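Side-chain contacts in diacylglycerol O-acyltransferase (Marinobacter hydrocarbonoclasticus, PDB 6CHJ), which probably catalyses acyl transfer from acyl-CoA to diacylglycerol, giving triacylglycerol, and belongs to the wax ester synthase/diacylglycerol acyltransferase family: residues G259-V262 and N263-V266; A322-R325 and L326-H330. All blocks are in the same frame, centred on the assembly; numbering follows the deposited sequence.

Contact 1 (G259-V262 and N263-V266); sequences GTTV and NDVV
D264 and T261 grip each other in a capping box at the start of helix 262-280. One carboxylate oxygen, D264 OD2, takes two donors: the amide T261 N at 3.0 Å, through the lone pair turned away from OD1, and the hydroxyl T261 OG1 at 2.6 Å, which comes in from above the carboxylate plane. The same hydroxyl accepts from D264 N at 3.0 Å, with an N-H...O angle of 154°, and so caps the first turn. With chi1 at 76°, OG1 lies between its own backbone N and carbonyl carbon, where it reaches both D264 OD2 and D264 N. Beside the box, T260 sets OG1 3.5 Å from V265 CG2, their side chains crossing at about a right angle. The helix's own bonding then begins, with a nearly straight bond from V266 N to V262 O, while V262 CG1 and V266 CG2 lie alongside at 4.2 Å. Upstream, G259 takes a positive phi in the Schellman motif that ends helix 248-258, so this short turn closes one helix and opens the next. V262 and V265 pack back on helix 248-258, whereas T260 and D264 face helix 322-338.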
loop_
_atom_site.group_PDB
_atom_site.type_symbol
_atom_site.label_atom_id
_atom_site.label_comp_id
_atom_site.label_asym_id
_atom_site.label_seq_id
_atom_site.Cartn_x
_atom_site.Cartn_y
_atom_site.Cartn_z
ATOM N N GLY B 259 -9.528 -44.973 -0.758
ATOM C CA GLY B 259 -8.552 -45.353 -1.764
ATOM C C GLY B 259 -8.202 -44.227 -2.713
ATOM O O GLY B 259 -8.147 -44.443 -3.929
ATOM N N THR B 260 -7.971 -43.023 -2.190
ATOM C CA THR B 260 -7.524 -41.886 -2.989
ATOM C C THR B 260 -6.186 -41.389 -2.460
ATOM O O THR B 260 -5.666 -41.898 -1.466
ATOM C CB THR B 260 -8.543 -40.744 -2.975
ATOM O OG1 THR B 260 -8.578 -40.156 -1.666
ATOM C CG2 THR B 260 -9.945 -41.239 -3.393
ATOM N N THR B 261 -5.629 -40.388 -3.148
ATOM C CA THR B 261 -4.360 -39.766 -2.790
ATOM C C THR B 261 -4.606 -38.548 -1.909
ATOM O O THR B 261 -5.742 -38.099 -1.738
ATOM C CB THR B 261 -3.587 -39.330 -4.030
ATOM O OG1 THR B 261 -4.184 -38.136 -4.542
ATOM C CG2 THR B 261 -3.634 -40.391 -5.114
ATOM N N VAL B 262 -3.524 -38.004 -1.340
ATOM C CA VAL B 262 -3.651 -36.759 -0.583
ATOM C C VAL B 262 -4.078 -35.621 -1.502
ATOM O O VAL B 262 -5.018 -34.878 -1.196
ATOM C CB VAL B 262 -2.345 -36.418 0.161
ATOM C CG1 VAL B 262 -2.489 -35.066 0.869
ATOM C CG2 VAL B 262 -2.018 -37.499 1.196
ATOM N N ASN B 263 -3.420 -35.493 -2.658
ATOM C CA ASN B 263 -3.772 -34.437 -3.605
ATOM C C ASN B 263 -5.254 -34.465 -3.962
ATOM O O ASN B 263 -5.867 -33.409 -4.163
ATOM C CB ASN B 263 -2.922 -34.549 -4.871
ATOM C CG ASN B 263 -1.746 -33.594 -4.866
ATOM O OD1 ASN B 263 -1.638 -32.717 -5.729
ATOM N ND2 ASN B 263 -0.854 -33.755 -3.887
ATOM N N ASP B 264 -5.846 -35.662 -4.064
ATOM C CA ASP B 264 -7.266 -35.757 -4.392
ATOM C C ASP B 264 -8.118 -35.152 -3.283
ATOM O O ASP B 264 -9.019 -34.349 -3.547
ATOM C CB ASP B 264 -7.675 -37.217 -4.626
ATOM C CG ASP B 264 -6.956 -37.855 -5.801
ATOM O OD1 ASP B 264 -6.950 -37.261 -6.903
ATOM O OD2 ASP B 264 -6.390 -38.954 -5.615
ATOM N N VAL B 265 -7.857 -35.535 -2.031
ATOM C CA VAL B 265 -8.691 -35.055 -0.932
ATOM C C VAL B 265 -8.613 -33.533 -0.820
ATOM O O VAL B 265 -9.634 -32.850 -0.654
ATOM C CB VAL B 265 -8.287 -35.736 0.389
ATOM C CG1 VAL B 265 -9.041 -35.098 1.560
ATOM C CG2 VAL B 265 -8.533 -37.242 0.321
ATOM N N VAL B 266 -7.407 -32.978 -0.917
ATOM C CA VAL B 266 -7.243 -31.541 -0.764
ATOM C C VAL B 266 -7.923 -30.791 -1.910
ATOM O O VAL B 266 -8.483 -29.699 -1.711
ATOM C CB VAL B 266 -5.744 -31.221 -0.656
ATOM C CG1 VAL B 266 -5.557 -29.764 -0.597
ATOM C CG2 VAL B 266 -5.137 -31.878 0.597
#

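Contact 2 (A322-R325 and L326-H330)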
loop_
_atom_site.group_PDB
_atom_site.type_symbol
_atom_site.label_atom_id
_atom_site.label_comp_id
_atom_site.label_asym_id
_atom_site.label_seq_id
_atom_site.Cartn_x
_atom_site.Cartn_y
_atom_site.Cartn_z
ATOM N N ALA B 322 -20.505 -36.007 -0.881
ATOM C CA ALA B 322 -19.079 -35.724 -0.805
ATOM C C ALA B 322 -18.247 -36.873 -1.372
ATOM O O ALA B 322 -17.275 -36.642 -2.104
ATOM C CB ALA B 322 -18.699 -35.418 0.645
ATOM N N GLY B 323 -18.601 -38.118 -1.039
ATOM C CA GLY B 323 -17.855 -39.252 -1.571
ATOM C C GLY B 323 -17.948 -39.354 -3.084
ATOM O O GLY B 323 -16.971 -39.681 -3.758
ATOM N N GLU B 324 -19.117 -39.061 -3.635
ATOM C CA GLU B 324 -19.264 -39.014 -5.082
ATOM C C GLU B 324 -18.344 -37.951 -5.693
ATOM O O GLU B 324 -17.622 -38.216 -6.669
ATOM C CB GLU B 324 -20.727 -38.744 -5.420
ATOM C CG GLU B 324 -21.116 -39.088 -6.831
ATOM C CD GLU B 324 -22.478 -38.545 -7.184
ATOM O OE1 GLU B 324 -22.735 -38.319 -8.393
ATOM O OE2 GLU B 324 -23.286 -38.331 -6.249
ATOM N N ARG B 325 -18.335 -36.747 -5.099
ATOM C CA ARG B 325 -17.526 -35.653 -5.635
ATOM C C ARG B 325 -16.033 -35.955 -5.539
ATOM O O ARG B 325 -15.294 -35.748 -6.511
ATOM C CB ARG B 325 -17.855 -34.344 -4.923
ATOM C CG ARG B 325 -17.562 -33.127 -5.796
ATOM C CD ARG B 325 -17.865 -31.812 -5.100
ATOM N NE ARG B 325 -19.160 -31.859 -4.434
ATOM C CZ ARG B 325 -19.320 -31.871 -3.115
ATOM N NH1 ARG B 325 -18.261 -31.841 -2.311
ATOM N NH2 ARG B 325 -20.539 -31.916 -2.606
ATOM N N LEU B 326 -15.574 -36.471 -4.398
ATOM C CA LEU B 326 -14.167 -36.839 -4.298
ATOM C C LEU B 326 -13.760 -37.803 -5.416
ATOM O O LEU B 326 -12.746 -37.587 -6.088
ATOM C CB LEU B 326 -13.885 -37.438 -2.925
ATOM C CG LEU B 326 -12.572 -38.197 -2.780
ATOM C CD1 LEU B 326 -11.383 -37.258 -2.899
ATOM C CD2 LEU B 326 -12.557 -38.952 -1.430
ATOM N N LEU B 327 -14.562 -38.849 -5.668
ATOM C CA LEU B 327 -14.138 -39.878 -6.624
ATOM C C LEU B 327 -14.243 -39.411 -8.074
ATOM O O LEU B 327 -13.353 -39.710 -8.882
ATOM C CB LEU B 327 -14.942 -41.163 -6.425
ATOM C CG LEU B 327 -14.889 -41.687 -4.997
ATOM C CD1 LEU B 327 -16.045 -42.651 -4.786
ATOM C CD2 LEU B 327 -13.546 -42.329 -4.705
ATOM N N LYS B 328 -15.303 -38.678 -8.429
ATOM C CA LYS B 328 -15.324 -38.058 -9.752
ATOM C C LYS B 328 -14.146 -37.104 -9.938
ATOM O O LYS B 328 -13.631 -36.974 -11.055
ATOM C CB LYS B 328 -16.647 -37.326 -9.990
ATOM C CG LYS B 328 -17.873 -38.210 -9.868
ATOM C CD LYS B 328 -18.959 -37.803 -10.850
ATOM C CE LYS B 328 -20.278 -38.504 -10.538
ATOM N NZ LYS B 328 -21.443 -37.834 -11.197
ATOM N N ILE B 329 -13.706 -36.433 -8.862
ATOM C CA ILE B 329 -12.502 -35.606 -8.937
ATOM C C ILE B 329 -11.272 -36.489 -9.110
ATOM O O ILE B 329 -10.384 -36.192 -9.921
ATOM C CB ILE B 329 -12.377 -34.697 -7.690
ATOM C CG1 ILE B 329 -13.410 -33.565 -7.721
ATOM C CG2 ILE B 329 -10.974 -34.109 -7.580
ATOM C CD1 ILE B 329 -13.751 -32.980 -6.348
ATOM N N HIS B 330 -11.205 -37.593 -8.360
ATOM C CA HIS B 330 -10.026 -38.452 -8.395
ATOM C C HIS B 330 -9.804 -39.026 -9.793
ATOM O O HIS B 330 -8.722 -38.870 -10.376
ATOM C CB HIS B 330 -10.171 -39.568 -7.356
ATOM C CG HIS B 330 -9.371 -40.795 -7.664
ATOM N ND1 HIS B 330 -9.875 -42.069 -7.498
ATOM C CD2 HIS B 330 -8.100 -40.948 -8.109
ATOM C CE1 HIS B 330 -8.952 -42.952 -7.838
ATOM N NE2 HIS B 330 -7.870 -42.297 -8.222
#
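E324 and K328, one turn apart on helix 322-338, send their side chains out alongside each other. K328 starts back over the preceding turn, its CB 3.6 Å from E324 O; CG, beside its own backbone N (chi1 -58°), passes 3.2 Å from the same E324 O. The chain then bends at chi2, and CE comes alongside the glutamate, 3.8 Å from E324 CG and closer still to the carboxylate oxygen. At the tip, K328 NZ meets E324 OE1 at 3.1 Å, a salt bridge whose hydrogen bond is weak. A glutamine in place of E324 would probably leave the ammonium of K328 without its charged mate and freer to swing away. The E324-K328 pair is an i to i+4 ion pair of an alpha-helix, and the backbone beneath it is regular: K328 N donates to E324 O at 2.9 Å and 175°, and the same i to i+4 bond recurs from L326 N to A322 O and from I329 N to R325 O. R325 and I329 form a second i to i+4 pair. R325 CG lies 3.9 Å from I329 CD1, and that methyl also reaches back over the turn to 3.2 Å from R325 O. The arginine carries its guanidinium off toward the loop before the helix, where NE donates to V319 O. At G323 there is no side chain, and L327 settles over its carbonyl, with CG 3.1 Å from G323 O and CD1 nearly as near. L326 packs between helices 262-280 and 437-453, touching A268 and L449, while A322 also rests on helix 437-453.

How the contacts relate
Contact 1 comes first along the chain, at the start of helix 262-280, and contact 2 follows in the first turns of helix 322-338; their centres are about 10 Å apart. The two helices pack against each other here, so the contacts touch directly: T260 CG2 lies 4.0 Å from both L326 CD2 and L327 CD2, and D264 OD1 comes within 3.6 Å of H330 CA. Contact 1 falls in the sequence range of the catalytic domain and contact 2 in that of the C-terminal domain, so residues assigned to the two sequence families pack against each other where helix 262-280 meets helix 322-338. Strands 290-294 and 310-314, adjacent in one mixed sheet, come between the two helices in sequence.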